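Local coordinates for putative cellulase CEL6 (Mycobacterium tuberculosis, PDB 1UP3), which probably hydrolyses internal beta-1,4-glucosidic bonds of cellulose as a family 6 endoglucanase, at residues Phe48-Thr61 with Gly99-Ala113. Sequence-based numbering, arbitrary orientation.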
# COMPACT_ATOMS: atom_id res chain seq x y z
N PHE A 48 -6.45 -13.84 6.56
CA PHE A 48 -7.87 -13.67 6.29
C PHE A 48 -8.21 -14.64 5.16
O PHE A 48 -8.00 -14.33 3.98
CB PHE A 48 -8.18 -12.24 5.86
CG PHE A 48 -7.74 -11.20 6.84
CD1 PHE A 48 -6.44 -10.77 6.83
CD2 PHE A 48 -8.63 -10.66 7.75
CE1 PHE A 48 -5.99 -9.81 7.72
CE2 PHE A 48 -8.20 -9.70 8.67
CZ PHE A 48 -6.86 -9.28 8.64
N PRO A 49 -8.66 -15.85 5.49
CA PRO A 49 -8.82 -16.86 4.43
C PRO A 49 -9.95 -16.55 3.46
O PRO A 49 -10.83 -15.79 3.81
CB PRO A 49 -9.16 -18.14 5.21
CG PRO A 49 -9.72 -17.66 6.51
CD PRO A 49 -9.02 -16.34 6.81
N PRO A 50 -9.95 -17.15 2.25
CA PRO A 50 -11.04 -16.98 1.30
C PRO A 50 -12.42 -17.18 1.90
O PRO A 50 -13.40 -16.50 1.51
CB PRO A 50 -10.72 -18.02 0.22
CG PRO A 50 -9.26 -18.18 0.29
CD PRO A 50 -8.87 -18.00 1.71
N ALA A 51 -12.52 -18.10 2.85
CA ALA A 51 -13.81 -18.46 3.39
C ALA A 51 -14.47 -17.33 4.13
O ALA A 51 -15.72 -17.31 4.26
CB ALA A 51 -13.66 -19.62 4.33
N THR A 52 -13.67 -16.41 4.69
CA THR A 52 -14.21 -15.35 5.53
C THR A 52 -13.84 -13.92 5.15
O THR A 52 -14.42 -12.97 5.69
CB THR A 52 -13.83 -15.57 7.00
OG1 THR A 52 -12.41 -15.48 7.12
CG2 THR A 52 -14.28 -17.01 7.46
N VAL A 53 -12.86 -13.74 4.28
CA VAL A 53 -12.37 -12.38 4.00
C VAL A 53 -13.44 -11.46 3.39
O VAL A 53 -13.37 -10.24 3.54
CB VAL A 53 -11.10 -12.41 3.11
CG1 VAL A 53 -11.38 -12.91 1.69
CG2 VAL A 53 -10.43 -11.03 3.04
N GLY A 54 -14.42 -12.04 2.70
CA GLY A 54 -15.52 -11.28 2.16
C GLY A 54 -16.26 -10.50 3.24
O GLY A 54 -16.56 -9.32 3.07
N GLY A 55 -16.55 -11.17 4.34
CA GLY A 55 -17.18 -10.53 5.47
C GLY A 55 -16.31 -9.47 6.08
O GLY A 55 -16.81 -8.41 6.46
N THR A 56 -15.00 -9.71 6.17
CA THR A 56 -14.08 -8.72 6.71
C THR A 56 -14.08 -7.45 5.86
O THR A 56 -14.10 -6.33 6.37
CB THR A 56 -12.69 -9.35 6.77
OG1 THR A 56 -12.74 -10.51 7.63
CG2 THR A 56 -11.70 -8.40 7.43
N VAL A 57 -14.05 -7.64 4.55
CA VAL A 57 -14.03 -6.52 3.61
C VAL A 57 -15.36 -5.78 3.62
O VAL A 57 -15.36 -4.54 3.64
CB VAL A 57 -13.66 -7.00 2.19
CG1 VAL A 57 -13.94 -5.94 1.13
CG2 VAL A 57 -12.22 -7.44 2.18
N ALA A 58 -16.48 -6.51 3.65
CA ALA A 58 -17.79 -5.86 3.69
C ALA A 58 -17.93 -5.02 4.97
O ALA A 58 -18.49 -3.90 4.94
CB ALA A 58 -18.90 -6.85 3.60
N ARG A 59 -17.43 -5.52 6.08
CA ARG A 59 -17.49 -4.83 7.37
C ARG A 59 -16.70 -3.53 7.27
O ARG A 59 -17.17 -2.47 7.68
CB ARG A 59 -16.89 -5.71 8.48
CG ARG A 59 -16.84 -5.11 9.84
CD ARG A 59 -16.21 -6.06 10.85
NE ARG A 59 -16.17 -5.47 12.17
CZ ARG A 59 -15.23 -4.64 12.57
NH1 ARG A 59 -14.24 -4.30 11.77
NH2 ARG A 59 -15.26 -4.15 13.80
N TYR A 60 -15.49 -3.61 6.74
CA TYR A 60 -14.61 -2.44 6.71
C TYR A 60 -15.15 -1.37 5.74
O TYR A 60 -15.20 -0.16 6.10
CB TYR A 60 -13.19 -2.86 6.32
CG TYR A 60 -12.16 -1.77 6.61
CD1 TYR A 60 -11.55 -1.69 7.86
CD2 TYR A 60 -11.74 -0.91 5.64
CE1 TYR A 60 -10.61 -0.72 8.13
CE2 TYR A 60 -10.79 0.07 5.90
CZ TYR A 60 -10.24 0.15 7.15
OH TYR A 60 -9.26 1.09 7.44
N THR A 61 -15.57 -1.78 4.56
CA THR A 61 -16.07 -0.81 3.57
C THR A 61 -17.41 -0.21 4.04
O THR A 61 -17.70 0.96 3.84
CB THR A 61 -16.19 -1.37 2.17
OG1 THR A 61 -17.09 -2.46 2.12
CG2 THR A 61 -14.86 -1.93 1.68
N GLY A 99 -8.99 -17.72 -5.31
CA GLY A 99 -10.18 -17.87 -4.50
C GLY A 99 -10.32 -16.72 -3.51
O GLY A 99 -11.41 -16.23 -3.23
N TRP A 100 -9.17 -16.30 -3.00
CA TRP A 100 -9.10 -15.15 -2.10
C TRP A 100 -9.57 -13.87 -2.78
O TRP A 100 -10.38 -13.15 -2.21
CB TRP A 100 -7.67 -14.97 -1.62
CG TRP A 100 -7.45 -13.97 -0.50
CD1 TRP A 100 -7.90 -14.06 0.80
CD2 TRP A 100 -6.63 -12.78 -0.55
NE1 TRP A 100 -7.41 -13.01 1.54
CE2 TRP A 100 -6.62 -12.22 0.75
CE3 TRP A 100 -5.86 -12.15 -1.56
CZ2 TRP A 100 -5.90 -11.04 1.06
CZ3 TRP A 100 -5.17 -11.01 -1.26
CH2 TRP A 100 -5.19 -10.47 0.06
N ILE A 101 -9.06 -13.60 -3.99
CA ILE A 101 -9.49 -12.44 -4.76
C ILE A 101 -11.03 -12.51 -5.04
O ILE A 101 -11.71 -11.49 -4.93
CB ILE A 101 -8.70 -12.37 -6.12
CG1 ILE A 101 -7.24 -12.00 -5.87
CG2 ILE A 101 -9.39 -11.43 -7.05
CD1 ILE A 101 -7.03 -10.62 -5.18
N ASP A 102 -11.57 -13.70 -5.35
CA ASP A 102 -13.00 -13.80 -5.57
C ASP A 102 -13.76 -13.39 -4.34
O ASP A 102 -14.81 -12.72 -4.44
CB ASP A 102 -13.42 -15.23 -5.94
CG ASP A 102 -12.90 -15.67 -7.28
OD1 ASP A 102 -12.51 -14.84 -8.11
OD2 ASP A 102 -12.86 -16.90 -7.60
N ALA A 103 -13.28 -13.83 -3.20
CA ALA A 103 -13.92 -13.52 -1.92
C ALA A 103 -13.82 -12.03 -1.58
O ALA A 103 -14.79 -11.44 -1.13
CB ALA A 103 -13.32 -14.36 -0.82
N VAL A 104 -12.66 -11.42 -1.77
CA VAL A 104 -12.52 -9.99 -1.57
C VAL A 104 -13.53 -9.22 -2.45
O VAL A 104 -14.22 -8.30 -1.99
CB VAL A 104 -11.10 -9.51 -1.87
CG1 VAL A 104 -11.02 -8.00 -1.92
CG2 VAL A 104 -10.10 -10.04 -0.82
N ALA A 105 -13.63 -9.58 -3.72
CA ALA A 105 -14.58 -8.94 -4.63
C ALA A 105 -16.03 -9.14 -4.19
O ALA A 105 -16.86 -8.23 -4.34
CB ALA A 105 -14.33 -9.45 -6.05
N SER A 106 -16.35 -10.31 -3.67
CA SER A 106 -17.69 -10.57 -3.16
C SER A 106 -18.00 -9.64 -2.01
O SER A 106 -19.12 -9.13 -1.88
CB SER A 106 -17.82 -12.04 -2.70
OG SER A 106 -17.28 -12.28 -1.40
N GLY A 107 -17.02 -9.35 -1.18
CA GLY A 107 -17.24 -8.47 -0.07
C GLY A 107 -17.30 -7.01 -0.45
O GLY A 107 -17.95 -6.23 0.23
N LEU A 108 -16.62 -6.62 -1.53
CA LEU A 108 -16.70 -5.24 -2.03
C LEU A 108 -18.09 -4.91 -2.56
O LEU A 108 -18.57 -3.80 -2.35
CB LEU A 108 -15.68 -4.99 -3.13
CG LEU A 108 -14.20 -4.92 -2.68
CD1 LEU A 108 -13.29 -4.87 -3.90
CD2 LEU A 108 -13.92 -3.73 -1.77
N GLY A 109 -18.72 -5.84 -3.26
CA GLY A 109 -19.99 -5.59 -3.93
C GLY A 109 -19.86 -4.39 -4.85
O GLY A 109 -19.01 -4.38 -5.74
N SER A 110 -20.71 -3.39 -4.62
CA SER A 110 -20.67 -2.15 -5.37
C SER A 110 -20.24 -0.98 -4.50
O SER A 110 -20.49 0.18 -4.85
CB SER A 110 -22.04 -1.87 -6.02
OG SER A 110 -22.25 -2.73 -7.12
N SER A 111 -19.56 -1.28 -3.38
CA SER A 111 -19.20 -0.25 -2.41
C SER A 111 -17.94 0.51 -2.78
O SER A 111 -17.02 -0.06 -3.43
CB SER A 111 -19.06 -0.85 -1.03
OG SER A 111 -20.26 -1.51 -0.67
N PRO A 112 -17.86 1.79 -2.38
CA PRO A 112 -16.65 2.58 -2.65
C PRO A 112 -15.45 2.02 -1.90
O PRO A 112 -15.56 1.66 -0.73
CB PRO A 112 -16.99 3.96 -2.08
CG PRO A 112 -18.43 3.98 -2.07
CD PRO A 112 -18.88 2.62 -1.71
N ALA A 113 -14.32 1.91 -2.59
CA ALA A 113 -13.08 1.49 -1.95
C ALA A 113 -11.92 1.89 -2.84
O ALA A 113 -12.05 1.95 -4.07
CB ALA A 113 -13.04 -0.05 -1.67
O HOH W 1 -17.26 2.34 1.27
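G54 and G107 meet backbone to backbone, their CA atoms 4.0 Å apart. With no side chain on either, the helical segments 50-61 and 99-108 close to 7.2 Å between axes, crossing at -31°. G107 CA makes a CA-H...O contact with G54 O at 3.3 Å. The packing is also tight next door, where V53 CG1 presses on A103 CB at 3.5 Å. The chi1 of V53, 68°, sets CG1 between its backbone N and carbonyl carbon and sends CG2 to V104. On the buried side V57 CG1 meets L108 CD2 at 3.6 Å. These are neighbouring helices on the outside of the family 6 alpha/beta barrel, whose strands run parallel. Strands 42-44 and 72-75 lie beneath, with L44 against V57 and W100. Just before the start of helix 50-66, F48 O takes a weak, bent hydrogen bond from W100 NE1 (126° at the hydrogen). P50 N lies at the edge of that indole, in its plane. The outer side is looser. There the exposed A58 rests its CB on G107 O. Beyond the end of helix 94-108, water 1 donates to P112 O and to T61 O, joining the loop to the other helix.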